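Local atomic coordinates of mariner Mos1 transposase (PDB entry 4MDB), a protein that cuts the Mos1 transposon out of DNA and pastes it elsewhere, working as a homodimer with a two-metal catalytic domain of RNase H fold. Residues L73-W76 and G81-Y84; E6-R11 and A154-D159. The protein carries 1 engineered substitution. All coordinates share one frame; numbering follows the deposited sequence.

Interaction 1. Residues L73-W76 and G81-Y84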
loop_
_atom_site.group_PDB
_atom_site.type_symbol
_atom_site.label_atom_id
_atom_site.label_comp_id
_atom_site.label_asym_id
_atom_site.label_seq_id
_atom_site.Cartn_x
_atom_site.Cartn_y
_atom_site.Cartn_z
ATOM N N LEU A 73 1.950 -8.349 -8.582
ATOM C CA LEU A 73 0.723 -8.078 -7.824
ATOM C C LEU A 73 0.734 -6.598 -7.516
ATOM O O LEU A 73 1.721 -6.081 -6.922
ATOM C CB LEU A 73 0.638 -8.889 -6.592
ATOM C CG LEU A 73 -0.432 -8.594 -5.554
ATOM C CD1 LEU A 73 -1.824 -8.847 -6.081
ATOM C CD2 LEU A 73 -0.155 -9.402 -4.349
ATOM N N CYS A 74 -0.396 -5.946 -7.786
ATOM C CA CYS A 74 -0.611 -4.534 -7.437
ATOM C C CYS A 74 -1.873 -4.548 -6.606
ATOM O O CYS A 74 -2.919 -4.927 -7.109
ATOM C CB CYS A 74 -0.822 -3.722 -8.664
ATOM S SG CYS A 74 0.503 -3.918 -9.918
ATOM N N VAL A 75 -1.800 -4.130 -5.362
ATOM C CA VAL A 75 -3.002 -4.275 -4.537
ATOM C C VAL A 75 -3.195 -3.034 -3.692
ATOM O O VAL A 75 -2.240 -2.443 -3.192
ATOM C CB VAL A 75 -2.890 -5.563 -3.647
ATOM C CG1 VAL A 75 -1.610 -5.541 -2.805
ATOM C CG2 VAL A 75 -4.029 -5.720 -2.683
ATOM N N TRP A 76 -4.453 -2.764 -3.415
ATOM C CA TRP A 76 -4.891 -1.617 -2.605
ATOM C C TRP A 76 -5.917 -2.082 -1.589
ATOM O O TRP A 76 -6.764 -2.881 -1.909
ATOM C CB TRP A 76 -5.446 -0.462 -3.427
ATOM C CG TRP A 76 -4.503 0.081 -4.417
ATOM C CD1 TRP A 76 -3.637 1.126 -4.229
ATOM C CD2 TRP A 76 -4.189 -0.450 -5.718
ATOM N NE1 TRP A 76 -2.847 1.318 -5.343
ATOM C CE2 TRP A 76 -3.209 0.377 -6.278
ATOM C CE3 TRP A 76 -4.726 -1.503 -6.503
ATOM C CZ2 TRP A 76 -2.671 0.140 -7.551
ATOM C CZ3 TRP A 76 -4.176 -1.745 -7.756
ATOM C CH2 TRP A 76 -3.178 -0.917 -8.251
ATOM N N GLY A 81 -10.445 -4.360 4.517
ATOM C CA GLY A 81 -10.053 -5.413 3.556
ATOM C C GLY A 81 -9.494 -4.913 2.248
ATOM O O GLY A 81 -9.303 -3.755 2.032
ATOM N N VAL A 82 -9.206 -5.846 1.356
ATOM C CA VAL A 82 -8.742 -5.535 0.040
ATOM C C VAL A 82 -9.805 -4.877 -0.821
ATOM O O VAL A 82 -10.954 -5.434 -0.928
ATOM C CB VAL A 82 -8.162 -6.832 -0.634
ATOM C CG1 VAL A 82 -7.866 -6.560 -2.074
ATOM C CG2 VAL A 82 -6.968 -7.314 0.180
ATOM N N ILE A 83 -9.507 -3.748 -1.427
ATOM C CA ILE A 83 -10.426 -3.011 -2.275
ATOM C C ILE A 83 -10.361 -3.503 -3.721
ATOM O O ILE A 83 -11.379 -3.753 -4.377
ATOM C CB ILE A 83 -10.233 -1.487 -2.120
ATOM C CG1 ILE A 83 -10.472 -1.071 -0.643
ATOM C CG2 ILE A 83 -11.142 -0.674 -3.043
ATOM C CD1 ILE A 83 -9.808 0.224 -0.231
ATOM N N TYR A 84 -9.137 -3.640 -4.259
ATOM C CA TYR A 84 -8.924 -3.836 -5.644
ATOM C C TYR A 84 -7.537 -4.387 -5.796
ATOM O O TYR A 84 -6.660 -4.030 -5.047
ATOM C CB TYR A 84 -9.060 -2.570 -6.425
ATOM C CG TYR A 84 -8.816 -2.699 -7.902
ATOM C CD1 TYR A 84 -9.678 -3.447 -8.685
ATOM C CD2 TYR A 84 -7.713 -2.141 -8.531
ATOM C CE1 TYR A 84 -9.509 -3.526 -10.069
ATOM C CE2 TYR A 84 -7.550 -2.202 -9.900
ATOM C CZ TYR A 84 -8.442 -2.922 -10.651
ATOM O OH TYR A 84 -8.199 -3.039 -11.985
#

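Interaction 2. Residues E6-R11 and A154-D159. With RLT (N-(4-fluorobenzyl)-5-hydroxy-1-methyl-2-(1-methyl-1-{[(5-methyl-1,3,4-oxadiazol-2-yl)carbonyl]amino}ethyl)-6-oxo-1,6-di hydropyrimidine-4-carboxamide), chain B.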
loop_
_atom_site.group_PDB
_atom_site.type_symbol
_atom_site.label_atom_id
_atom_site.label_comp_id
_atom_site.label_asym_id
_atom_site.label_seq_id
_atom_site.Cartn_x
_atom_site.Cartn_y
_atom_site.Cartn_z
ATOM N N GLU A 6 22.112 10.352 6.019
ATOM C CA GLU A 6 21.620 11.440 6.816
ATOM C C GLU A 6 20.329 12.046 6.265
ATOM O O GLU A 6 19.390 12.296 7.024
ATOM C CB GLU A 6 22.694 12.506 7.005
ATOM C CG GLU A 6 23.808 12.009 7.946
ATOM C CD GLU A 6 23.326 11.643 9.366
ATOM O OE1 GLU A 6 23.868 10.681 9.992
ATOM O OE2 GLU A 6 22.413 12.337 9.869
ATOM N N ARG A 7 20.299 12.250 4.955
ATOM C CA ARG A 7 19.122 12.827 4.255
ATOM C C ARG A 7 17.900 11.919 4.459
ATOM O O ARG A 7 16.825 12.382 4.785
ATOM C CB ARG A 7 19.394 12.907 2.734
ATOM C CG ARG A 7 18.310 13.598 1.921
ATOM C CD ARG A 7 18.649 13.576 0.419
ATOM N NE ARG A 7 18.781 12.186 -0.047
ATOM C CZ ARG A 7 19.855 11.646 -0.647
ATOM N NH1 ARG A 7 20.940 12.373 -0.971
ATOM N NH2 ARG A 7 19.824 10.347 -0.953
ATOM N N GLN A 8 18.125 10.633 4.330
ATOM C CA GLN A 8 17.048 9.616 4.416
ATOM C C GLN A 8 16.480 9.511 5.828
ATOM O O GLN A 8 15.244 9.374 6.017
ATOM C CB GLN A 8 17.529 8.280 3.934
ATOM C CG GLN A 8 17.918 8.254 2.424
ATOM C CD GLN A 8 18.830 7.121 2.020
ATOM O OE1 GLN A 8 19.321 6.364 2.829
ATOM N NE2 GLN A 8 19.089 7.024 0.722
ATOM N N MET A 9 17.364 9.574 6.810
ATOM C CA MET A 9 16.915 9.458 8.221
ATOM C C MET A 9 16.211 10.737 8.599
ATOM O O MET A 9 15.208 10.717 9.337
ATOM C CB MET A 9 18.107 9.160 9.150
ATOM C CG MET A 9 18.701 7.779 8.984
ATOM S SD MET A 9 20.025 7.459 10.179
ATOM C CE MET A 9 21.392 8.316 9.436
ATOM N N GLU A 10 16.641 11.872 8.075
ATOM C CA GLU A 10 16.014 13.154 8.420
ATOM C C GLU A 10 14.574 13.180 7.841
ATOM O O GLU A 10 13.632 13.567 8.557
ATOM C CB GLU A 10 16.889 14.283 7.920
ATOM C CG GLU A 10 16.350 15.608 7.493
ATOM C CD GLU A 10 17.470 16.401 6.778
ATOM O OE1 GLU A 10 17.484 16.453 5.528
ATOM O OE2 GLU A 10 18.414 16.891 7.441
ATOM N N ARG A 11 14.446 12.740 6.595
ATOM C CA ARG A 11 13.115 12.717 5.897
ATOM C C ARG A 11 12.153 11.773 6.635
ATOM O O ARG A 11 10.969 12.145 6.949
ATOM C CB ARG A 11 13.248 12.301 4.449
ATOM C CG ARG A 11 11.898 12.376 3.669
ATOM C CD ARG A 11 12.108 12.895 2.253
ATOM N NE ARG A 11 10.955 12.698 1.341
ATOM C CZ ARG A 11 10.890 11.839 0.317
ATOM N NH1 ARG A 11 11.894 10.993 0.035
ATOM N NH2 ARG A 11 9.780 11.803 -0.414
ATOM N N ALA A 154 8.361 8.815 3.144
ATOM C CA ALA A 154 9.802 8.810 2.912
ATOM C C ALA A 154 10.328 7.635 2.114
ATOM O O ALA A 154 9.943 6.477 2.278
ATOM C CB ALA A 154 10.496 8.851 4.265
ATOM N N ALA A 155 11.322 7.914 1.291
ATOM C CA ALA A 155 12.121 6.871 0.656
ATOM C C ALA A 155 12.706 5.780 1.582
ATOM O O ALA A 155 12.984 6.054 2.757
ATOM C CB ALA A 155 13.203 7.580 -0.137
ATOM N N TYR A 156 12.843 4.563 1.070
ATOM C CA TYR A 156 13.375 3.413 1.761
ATOM C C TYR A 156 12.647 3.162 3.074
ATOM O O TYR A 156 13.272 2.779 4.067
ATOM C CB TYR A 156 14.888 3.586 2.034
ATOM C CG TYR A 156 15.695 3.501 0.782
ATOM C CD1 TYR A 156 16.114 2.263 0.297
ATOM C CD2 TYR A 156 16.011 4.639 0.068
ATOM C CE1 TYR A 156 16.856 2.178 -0.876
ATOM C CE2 TYR A 156 16.749 4.573 -1.099
ATOM C CZ TYR A 156 17.164 3.345 -1.568
ATOM O OH TYR A 156 17.888 3.281 -2.731
ATOM N N SER A 157 11.303 3.332 3.078
ATOM C CA SER A 157 10.565 3.142 4.333
ATOM C C SER A 157 9.457 2.056 4.263
ATOM O O SER A 157 8.327 2.310 4.556
ATOM C CB SER A 157 10.011 4.465 4.754
ATOM O OG SER A 157 11.045 5.475 4.984
ATOM N N PRO A 158 9.790 0.842 3.833
ATOM C CA PRO A 158 8.727 -0.193 3.897
ATOM C C PRO A 158 8.290 -0.571 5.293
ATOM O O PRO A 158 7.187 -1.054 5.484
ATOM C CB PRO A 158 9.380 -1.367 3.180
ATOM C CG PRO A 158 10.845 -1.201 3.462
ATOM C CD PRO A 158 11.082 0.263 3.359
ATOM N N ASP A 159 9.096 -0.239 6.316
ATOM C CA ASP A 159 8.734 -0.376 7.659
ATOM C C ASP A 159 7.652 0.568 8.096
ATOM O O ASP A 159 7.156 0.467 9.232
ATOM C CB ASP A 159 9.978 -0.198 8.580
ATOM C CG ASP A 159 10.698 1.109 8.420
ATOM O OD1 ASP A 159 10.647 1.773 7.372
ATOM O OD2 ASP A 159 11.403 1.417 9.416
HETATM C CAA RLT B . 13.865 5.260 -2.659
HETATM C CAB RLT B . 11.153 -3.609 0.181
HETATM C CAC RLT B . 13.500 -1.651 0.039
HETATM C CAD RLT B . 13.480 -3.197 -2.236
HETATM O OAE RLT B . 8.559 0.232 -4.137
HETATM O OAF RLT B . 12.637 1.054 -0.968
HETATM O OAG RLT B . 8.754 -3.221 -0.338
HETATM O OAH RLT B . 7.701 -1.490 -2.078
HETATM F FAI RLT B . 11.955 6.562 -4.054
HETATM C CAJ RLT B . 10.663 4.566 -3.781
HETATM C CAK RLT B . 12.263 4.710 -5.549
HETATM C CAL RLT B . 10.339 3.254 -4.186
HETATM C CAM RLT B . 11.947 3.407 -5.960
HETATM C CAN RLT B . 10.691 1.252 -5.756
HETATM N NAO RLT B . 14.853 3.241 -4.073
HETATM N NAP RLT B . 14.710 1.846 -3.844
HETATM N NAQ RLT B . 11.395 -0.920 -2.554
HETATM N NAR RLT B . 10.816 0.400 -4.567
HETATM N NAS RLT B . 13.702 -0.617 -2.209
HETATM O OAT RLT B . 13.576 2.978 -2.239
HETATM C CAU RLT B . 9.711 0.072 -3.833
HETATM C CAV RLT B . 13.355 0.664 -1.904
HETATM C CAW RLT B . 14.156 3.851 -3.079
HETATM C CAX RLT B . 11.635 5.302 -4.464
HETATM C CAY RLT B . 10.984 2.662 -5.297
HETATM C CAZ RLT B . 9.039 -1.573 -2.050
HETATM C CBA RLT B . 13.914 1.753 -2.746
HETATM C CBB RLT B . 10.029 -0.775 -2.751
HETATM C CBC RLT B . 11.854 -1.786 -1.613
HETATM C CBD RLT B . 9.512 -2.468 -1.024
HETATM N NBE RLT B . 10.906 -2.575 -0.874
HETATM C CBF RLT B . 13.462 -1.841 -1.476
HETATM O O HOH W 1 14.078 8.519 3.403
#

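Interaction 1. Residues L73-W76 and G81-Y84
Trp76 and Tyr84 form the antiparallel pairing of a beta hairpin, at the edge of the central sheet where strand 81-87 lies beside strand 69-78. Trp76 N donates to Tyr84 O at 3.0 Å, and the carbonyl carbon, its oxygen and this donor are almost in line (172°). In return Trp76 O receives Ile83 N at 2.9 Å and, more weakly, Tyr84 N at 3.4 Å. The N-to-C directions of the two short segments differ by 112°, well short of a regular antiparallel pair, which is consistent with a bulge bending the strand here. On one face of the sheet the indole and the phenol lie side by side and point the same way. Their planes are nearly parallel, at 22°, but slid apart with little overlap. The touch is Trp76 CZ3 on Tyr84 CD2, at 3.6 Å. Helix 96-113 covers this face through Gln102, Asn105 and Leu106. Val75 CG2 meets Val82 CG1 at 4.0 Å, and both valines pack on Phe194 of helix 183-196. Tyr84 OH is hydrogen-bonded to Glu86. Ile83 and Tyr84 opposite Trp76 make a classic beta bulge in the hairpin of this RNase H-like sheet.

Interaction 2. Residues E6-R11 and A154-D159
Arg11 lays its side chain along Ala154 and Ala155, while Gln8 brings its amide to the ring of Tyr156. Arg11 CG touches Ala154 CB at 3.8 Å. The chain then bends at chi2 (141°), and one face of the guanidinium comes over Ala154 CA. Its NH1 lies 3.7 Å from Ala155 CB. NH1 is also near Ala155 N, but both are donors and no bond forms. Gln8 starts with CG beside the backbone N (chi1 -64°) and runs extended, which carries NE2 to 3.8 Å from Tyr156 CE2. The amide and ring planes are 39° apart. This too is a van der Waals contact.

The polar link between the backbones is a water. It donates to Gln8 O at 3.0 Å and to Ala155 O at 2.8 Å, so one molecule bridges helix and loop.

Ala155 and Tyr156 also touch raltegravir. Its oxadiazole covers one face of the Tyr156 ring, with CAW 3.3 Å from Tyr156 CE2. Its methyl carbon CAA sits 3.5 Å from Ala155 CB. Other residues also hold the loop. His2 stacks with Tyr156, Tyr223 OH bonds to Tyr156 O, and Arg12, next along helix 6-25, makes a salt bridge with Asp159.

The contact places helix 6-25 behind the part of the drug pocket formed by Ala155 and Tyr156. On this side the oxadiazole end of the drug rests on the Tyr156 ring and the Ala155 methyl group; Asp36, Asp129 and Asp164, which bind the magnesium ions, also line the pocket. The two segments meet through carbon surfaces, flat polar groups and one shared water. With no direct hydrogen bond across, the fit probably rests mainly on van der Waals contact and the water bridge.

In the fold
Both interactions belong to the catalytic domain, with centres 25 Å and nearest atoms about 13 Å apart. Along the chain helix 6-25 comes first, then the hairpin of interaction 1, and last loop 154-159, which returns to that helix. Interaction 1 is buried at one edge of the five-stranded sheet. Interaction 2 is at the surface, where helix 6-25 meets the loop between strand 149-150 and helix 162-175. The metal site lies between these regions: Val75 is about 6 Å from Asp36 by side chains, and Ala155 about 8 Å from Asp129. Helix 162-175, carrying Asp164, follows the loop and packs on Val75. The two thus border the active site from different parts of the fold.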